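Local coordinates for signal transduction protein TRAP (Staphylococcus aureus, PDB 4AE5) that probably acts as a signal transduction regulator of staphylococcal virulence, its phosphorylated form leading to agr activation, RNAIII synthesis and toxin expression, at residues L14-I17 and K18-P22; V90-N93 and F94-F97. One frame throughout, in Å; residues are numbered along the deposited sequence. Where two conformers were deposited one is given.

Interaction 1: L14-I17 and K18-P22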
ATOM      1  N   LEU A  14       4.662  11.761 -13.773  1.00 23.89           N
ATOM      2  CA  LEU A  14       5.268  11.324 -12.545  1.00 23.59           C
ATOM      3  C   LEU A  14       6.766  11.136 -12.650  1.00 22.67           C
ATOM      4  O   LEU A  14       7.480  11.336 -11.632  1.00 23.81           O
ATOM      5  CB  LEU A  14       4.573  10.059 -11.991  1.00 21.35           C
ATOM      6  CG  LEU A  14       3.081  10.092 -11.736  1.00 22.58           C
ATOM      7  CD1 LEU A  14       2.676   8.794 -10.992  1.00 21.08           C
ATOM      8  CD2 LEU A  14       2.668  11.345 -10.991  1.00 23.20           C
ATOM      9  N   HIS A  15       7.256  10.680 -13.817  1.00 21.91           N
ATOM     10  CA  HIS A  15       8.701  10.450 -13.997  1.00 22.88           C
ATOM     11  C   HIS A  15       9.485  11.781 -13.975  1.00 24.44           C
ATOM     12  O   HIS A  15      10.598  11.854 -13.448  1.00 23.89           O
ATOM     13  CB  HIS A  15       8.957   9.686 -15.284  1.00 23.95           C
ATOM     14  CG  HIS A  15      10.387   9.290 -15.445  1.00 24.60           C
ATOM     15  ND1 HIS A  15      11.260   9.991 -16.181  1.00 25.90           N
ATOM     16  CD2 HIS A  15      11.092   8.265 -14.859  1.00 24.31           C
ATOM     17  CE1 HIS A  15      12.460   9.412 -16.138  1.00 26.73           C
ATOM     18  NE2 HIS A  15      12.370   8.348 -15.322  1.00 27.34           N
ATOM     19  N   GLN A  16       8.870  12.848 -14.479  1.00 24.36           N
ATOM     20  CA  GLN A  16       9.465  14.198 -14.327  1.00 25.87           C
ATOM     21  C   GLN A  16       9.642  14.576 -12.816  1.00 25.90           C
ATOM     22  O   GLN A  16      10.679  15.130 -12.409  1.00 24.70           O
ATOM     23  CB  GLN A  16       8.603  15.255 -15.061  1.00 26.11           C
ATOM     24  CG  GLN A  16       9.261  16.645 -15.101  1.00 26.32           C
ATOM     25  CD  GLN A  16      10.435  16.592 -16.022  1.00 27.58           C
ATOM     26  OE1 GLN A  16      10.285  16.251 -17.196  1.00 29.38           O
ATOM     27  NE2 GLN A  16      11.621  16.863 -15.500  1.00 27.22           N
ATOM     28  N   ILE A  17       8.636  14.272 -11.972  1.00 26.66           N
ATOM     29  CA  ILE A  17       8.793  14.522 -10.513  1.00 27.54           C
ATOM     30  C   ILE A  17       9.953  13.726  -9.990  1.00 26.59           C
ATOM     31  O   ILE A  17      10.807  14.249  -9.266  1.00 28.40           O
ATOM     32  CB  ILE A  17       7.478  14.328  -9.691  1.00 28.46           C
ATOM     33  CG1 ILE A  17       6.411  15.358 -10.151  1.00 30.22           C
ATOM     34  CG2 ILE A  17       7.759  14.365  -8.174  1.00 27.94           C
ATOM     35  CD1 ILE A  17       5.038  15.148  -9.515  1.00 33.29           C
ATOM     36  N   LYS A  18      10.038  12.466 -10.403  1.00 26.52           N
ATOM     37  CA  LYS A  18      11.122  11.625  -9.957  1.00 26.84           C
ATOM     38  C   LYS A  18      12.520  12.220 -10.211  1.00 25.67           C
ATOM     39  O   LYS A  18      13.397  12.294  -9.306  1.00 23.88           O
ATOM     40  CB  LYS A  18      11.001  10.267 -10.620  1.00 27.63           C
ATOM     41  CG  LYS A  18      11.537   9.158  -9.761  1.00 31.53           C
ATOM     42  CD  LYS A  18      11.247   7.840 -10.430  1.00 35.78           C
ATOM     43  CE  LYS A  18      12.549   7.176 -10.826  1.00 40.55           C
ATOM     44  NZ  LYS A  18      13.311   6.745  -9.630  1.00 40.78           N
ATOM     45  N   ILE A  19      12.713  12.637 -11.440  1.00 24.95           N
ATOM     46  CA  ILE A  19      14.039  13.074 -11.901  0.50 26.11           C
ATOM     47  C   ILE A  19      14.379  14.507 -11.454  1.00 25.67           C
ATOM     48  O   ILE A  19      15.556  14.848 -11.290  1.00 26.56           O
ATOM     49  CB  ILE A  19      14.185  12.901 -13.423  0.50 26.48           C
ATOM     50  CG1 ILE A  19      13.948  11.448 -13.837  0.50 26.41           C
ATOM     51  CG2 ILE A  19      15.563  13.334 -13.907  0.50 28.61           C
ATOM     52  CD1 ILE A  19      15.094  10.522 -13.471  0.50 26.40           C
ATOM     53  N   ASN A  20      13.355  15.322 -11.257  1.00 26.18           N
ATOM     54  CA  ASN A  20      13.513  16.639 -10.632  1.00 27.65           C
ATOM     55  C   ASN A  20      13.915  16.601  -9.175  1.00 27.20           C
ATOM     56  O   ASN A  20      14.451  17.586  -8.674  1.00 29.01           O
ATOM     57  CB  ASN A  20      12.238  17.516 -10.770  1.00 28.09           C
ATOM     58  CG  ASN A  20      11.978  17.955 -12.204  1.00 29.70           C
ATOM     59  OD1 ASN A  20      11.014  18.706 -12.473  1.00 31.67           O
ATOM     60  ND2 ASN A  20      12.806  17.495 -13.130  1.00 27.83           N
ATOM     61  N   ASN A  21      13.701  15.482  -8.490  1.00 27.06           N
ATOM     62  CA  ASN A  21      13.875  15.441  -7.021  1.00 28.84           C
ATOM     63  C   ASN A  21      14.741  14.271  -6.617  1.00 27.73           C
ATOM     64  O   ASN A  21      14.273  13.371  -5.921  1.00 26.03           O
ATOM     65  CB  ASN A  21      12.500  15.350  -6.344  1.00 30.28           C
ATOM     66  CG  ASN A  21      11.662  16.598  -6.554  1.00 31.01           C
ATOM     67  OD1 ASN A  21      10.661  16.619  -7.324  1.00 32.25           O
ATOM     68  ND2 ASN A  21      12.075  17.656  -5.912  1.00 30.25           N
ATOM     69  N   PRO A  22      16.007  14.272  -7.068  1.00 28.91           N
ATOM     70  CA  PRO A  22      16.852  13.098  -6.947  1.00 29.19           C
ATOM     71  C   PRO A  22      17.252  12.763  -5.467  1.00 30.36           C
ATOM     72  O   PRO A  22      17.601  11.603  -5.185  1.00 30.87           O
ATOM     73  CB  PRO A  22      18.079  13.478  -7.790  1.00 30.11           C
ATOM     74  CG  PRO A  22      18.118  14.965  -7.817  1.00 30.22           C
ATOM     75  CD  PRO A  22      16.778  15.496  -7.396  1.00 30.06           C
TER
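The carbonyl of Gln-16 accepts the shortest of three successive backbone hydrogen bonds, with Asn-20 N standing 2.9 Å from Gln-16 O. One residue earlier, Ile-19 N reaches His-15 O at 3.0 Å, and before that Lys-18 N meets Leu-14 O at 3.1 Å. All three links join residues four apart. The same Gln-16 carbonyl also has a carbon neighbour, since Asn-20 CB comes within 3.3 Å of Gln-16 O. Beyond that carbonyl the two amide side chains of Gln-16 and Asn-20 converge on the exposed face, their planes turned 49° apart.

These i to i+4 bonds belong to the C-terminal turns of the alpha-helix 11-20, which packs on the outside of the antiparallel barrel. Asn-21 is the first residue to leave helical geometry, and the last bond here, from Asn-21 N back to Lys-18 O, spans three residues and is weak. On the barrel side, the buried Leu-14 side chain turns to the barrel and settles against Ser-35 and Ile-37 of strand 35-41 and Gln-28 of strand 27-30.

The histidine sits one turn before an isoleucine. With chi1 at -174°, the His-15 imidazole is set beside its own carbonyl carbon, on the side of the next turn, where in the modelled conformer Ile-19 CG1 lies over one ring face, 3.4 Å from His-15 CE1; because Ile-19 was deposited in two conformers, this approach is tentative. Tyr-11 meets the same imidazole ring at a shallow interplanar angle. Lys-18 CE passes obliquely, 4.4 Å from His-15 CD2, as the chain bends at chi3 and chi4 and carries NZ to a salt bridge with Glu-64, leaving Lys-18 NZ 6.0 Å from His-15 NE2.

Interaction 2: V90-N93 and F94-F97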
ATOM      1  N   VAL A  90      -3.033  -8.885  13.443  1.00 18.72           N
ATOM      2  CA  VAL A  90      -2.865 -10.054  12.577  1.00 20.24           C
ATOM      3  C   VAL A  90      -1.521 -10.731  12.697  1.00 19.06           C
ATOM      4  O   VAL A  90      -0.533 -10.064  12.693  1.00 21.48           O
ATOM      5  CB  VAL A  90      -3.073  -9.715  11.093  1.00 19.47           C
ATOM      6  CG1 VAL A  90      -2.751 -10.912  10.249  1.00 19.65           C
ATOM      7  CG2 VAL A  90      -4.478  -9.264  10.851  1.00 20.55           C
ATOM      8  N   ASP A  91      -1.527 -12.051  12.765  1.00 19.21           N
ATOM      9  CA  ASP A  91      -0.325 -12.846  12.888  1.00 23.24           C
ATOM     10  C   ASP A  91       0.654 -12.525  11.790  1.00 22.94           C
ATOM     11  O   ASP A  91       0.353 -12.630  10.667  1.00 22.31           O
ATOM     12  CB  ASP A  91      -0.600 -14.363  12.902  1.00 25.25           C
ATOM     13  CG  ASP A  91       0.598 -15.199  13.390  1.00 29.57           C
ATOM     14  OD1 ASP A  91       1.724 -14.724  13.442  1.00 30.20           O
ATOM     15  OD2 ASP A  91       0.403 -16.369  13.697  1.00 30.94           O
ATOM     16  N   ASP A  92       1.830 -12.124  12.191  1.00 23.42           N
ATOM     17  CA  ASP A  92       2.919 -11.791  11.335  1.00 27.66           C
ATOM     18  C   ASP A  92       3.456 -12.889  10.421  1.00 23.29           C
ATOM     19  O   ASP A  92       4.382 -12.626   9.701  1.00 24.44           O
ATOM     20  CB  ASP A  92       4.110 -11.312  12.194  1.00 32.44           C
ATOM     21  CG  ASP A  92       4.376  -9.891  11.998  1.00 41.99           C
ATOM     22  OD1 ASP A  92       3.401  -9.275  11.682  1.00 46.33           O
ATOM     23  OD2 ASP A  92       5.500  -9.371  12.125  1.00 45.53           O
ATOM     24  N   ASN A  93       2.909 -14.080  10.482  1.00 23.23           N
ATOM     25  CA  ASN A  93       3.531 -15.250   9.849  1.00 25.26           C
ATOM     26  C   ASN A  93       3.643 -15.177   8.325  1.00 23.63           C
ATOM     27  O   ASN A  93       4.470 -15.812   7.748  1.00 20.66           O
ATOM     28  CB  ASN A  93       2.838 -16.538  10.225  1.00 26.90           C
ATOM     29  CG  ASN A  93       3.558 -17.765   9.716  1.00 33.03           C
ATOM     30  OD1 ASN A  93       4.756 -17.852   9.781  1.00 36.85           O
ATOM     31  ND2 ASN A  93       2.822 -18.704   9.204  1.00 34.60           N
ATOM     32  N   PHE A  94       2.780 -14.371   7.736  1.00 21.86           N
ATOM     33  CA  PHE A  94       2.787 -14.100   6.316  1.00 19.10           C
ATOM     34  C   PHE A  94       4.122 -13.599   5.829  1.00 18.23           C
ATOM     35  O   PHE A  94       4.460 -13.777   4.725  1.00 16.43           O
ATOM     36  CB  PHE A  94       1.643 -13.165   5.915  1.00 19.53           C
ATOM     37  CG  PHE A  94       1.686 -11.797   6.527  1.00 19.02           C
ATOM     38  CD1 PHE A  94       2.568 -10.858   6.087  1.00 19.38           C
ATOM     39  CD2 PHE A  94       0.784 -11.425   7.507  1.00 19.64           C
ATOM     40  CE1 PHE A  94       2.595  -9.598   6.618  1.00 18.03           C
ATOM     41  CE2 PHE A  94       0.793 -10.152   8.039  1.00 18.17           C
ATOM     42  CZ  PHE A  94       1.703  -9.241   7.591  1.00 18.70           C
ATOM     43  N   ARG A  95       4.879 -13.000   6.729  1.00 17.24           N
ATOM     44  CA  ARG A  95       6.208 -12.541   6.391  1.00 19.09           C
ATOM     45  C   ARG A  95       7.137 -13.667   5.902  1.00 18.52           C
ATOM     46  O   ARG A  95       8.121 -13.426   5.203  1.00 16.77           O
ATOM     47  CB  ARG A  95       6.790 -11.924   7.642  1.00 23.94           C
ATOM     48  CG  ARG A  95       8.231 -11.500   7.568  1.00 31.38           C
ATOM     49  CD  ARG A  95       8.799 -11.524   9.020  1.00 33.92           C
ATOM     50  NE  ARG A  95       8.154 -10.536   9.889  1.00 34.75           N
ATOM     51  CZ  ARG A  95       8.755  -9.440  10.411  1.00 36.90           C
ATOM     52  NH1 ARG A  95      10.027  -9.127  10.145  1.00 29.22           N
ATOM     53  NH2 ARG A  95       8.056  -8.636  11.207  1.00 34.33           N
ATOM     54  N   ASN A  96       6.809 -14.894   6.260  1.00 19.02           N
ATOM     55  CA  ASN A  96       7.606 -16.037   5.785  1.00 20.06           C
ATOM     56  C   ASN A  96       7.079 -16.747   4.540  1.00 19.81           C
ATOM     57  O   ASN A  96       7.712 -17.708   4.076  1.00 23.05           O
ATOM     58  CB  ASN A  96       7.725 -17.072   6.880  1.00 23.10           C
ATOM     59  CG  ASN A  96       8.393 -16.509   8.080  1.00 24.51           C
ATOM     60  OD1 ASN A  96       7.810 -16.525   9.128  1.00 30.13           O
ATOM     61  ND2 ASN A  96       9.564 -15.892   7.895  1.00 25.43           N
ATOM     62  N   PHE A  97       5.975 -16.275   4.000  1.00 18.33           N
ATOM     63  CA  PHE A  97       5.419 -16.881   2.767  1.00 18.14           C
ATOM     64  C   PHE A  97       6.302 -16.637   1.534  1.00 18.19           C
ATOM     65  O   PHE A  97       6.984 -15.616   1.385  1.00 17.94           O
ATOM     66  CB  PHE A  97       3.967 -16.384   2.561  1.00 17.76           C
ATOM     67  CG  PHE A  97       2.930 -17.033   3.447  1.00 19.44           C
ATOM     68  CD1 PHE A  97       3.209 -17.435   4.754  1.00 21.75           C
ATOM     69  CD2 PHE A  97       1.662 -17.265   2.955  1.00 20.21           C
ATOM     70  CE1 PHE A  97       2.230 -18.015   5.554  1.00 21.30           C
ATOM     71  CE2 PHE A  97       0.686 -17.843   3.742  1.00 19.19           C
ATOM     72  CZ  PHE A  97       0.965 -18.190   5.045  1.00 20.48           C
TER
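The Phe-94 ring has Asp-92 O over one face, 4.2 Å above its plane and displaced toward the rim, while Val-90 CG1 arrives at the edge, 4.2 Å from Phe-94 CE2. Asp-91 O approaches obliquely and lies 3.4 Å from Phe-94 CD2. Phe-94 CG stands between its own backbone N and carbonyl carbon (chi1 63°), which folds the ring back alongside the residues that precede it. Outside this turn the ring makes an edge-to-face contact with Tyr-103 and touches Ile-59 of strand 51-59, so the aromatic group packs the loop against the barrel strands 51-59 and 100-108.

A second flat group, the guanidinium of Arg-95, is met at its edge. Asp-92 OD2 lies close to the guanidinium plane and receives Arg-95 NH2 at 2.8 Å, in a nearly straight bond that belongs to a salt bridge. The carboxylate is nevertheless turned 52° from the guanidinium, and a single nitrogen makes the bond. At the Phe-97 ring, the amide end of Asn-93 comes up to the edge with the two planes almost perpendicular, 86° apart.

The backbone beneath these side chains is a short 3-10 turn in the loop joining helix 80-88 to strand 100-108. Arg-95 N bonds to Asp-92 O at 3.0 Å, Asn-96 N to Asn-93 O at 2.9 Å, and Phe-97 N to Phe-94 O at 3.0 Å. Asp-92 therefore holds Arg-95 twice, through its carbonyl and its carboxylate. With the arginine bound at OD2 and a weak, long ion pair from OD1 to Lys-57, these two positive charges, the second only weakly, would be expected to favour the ionised carboxylate of Asp-92.

Interactions 1 and 2 are both local, each built within one continuous run of chain, but they lie on opposite sides of the chain's centre, about 34 Å apart between their own centres. Interaction 1 is a surface contact at the end of a helix, with bonds spanning four residues; interaction 2 is partly buried, in a loop whose 3-10 bonds span three. Different elements back them: strands 27-30 and 35-41 behind the former, strand 51-59 beside the latter. Their chemistry diverges accordingly. The salt bridge of residues 14-22 leaves the segment for Glu-64, whereas that of residues 90-97 closes within the turn itself, whose buried side is an aromatic ring.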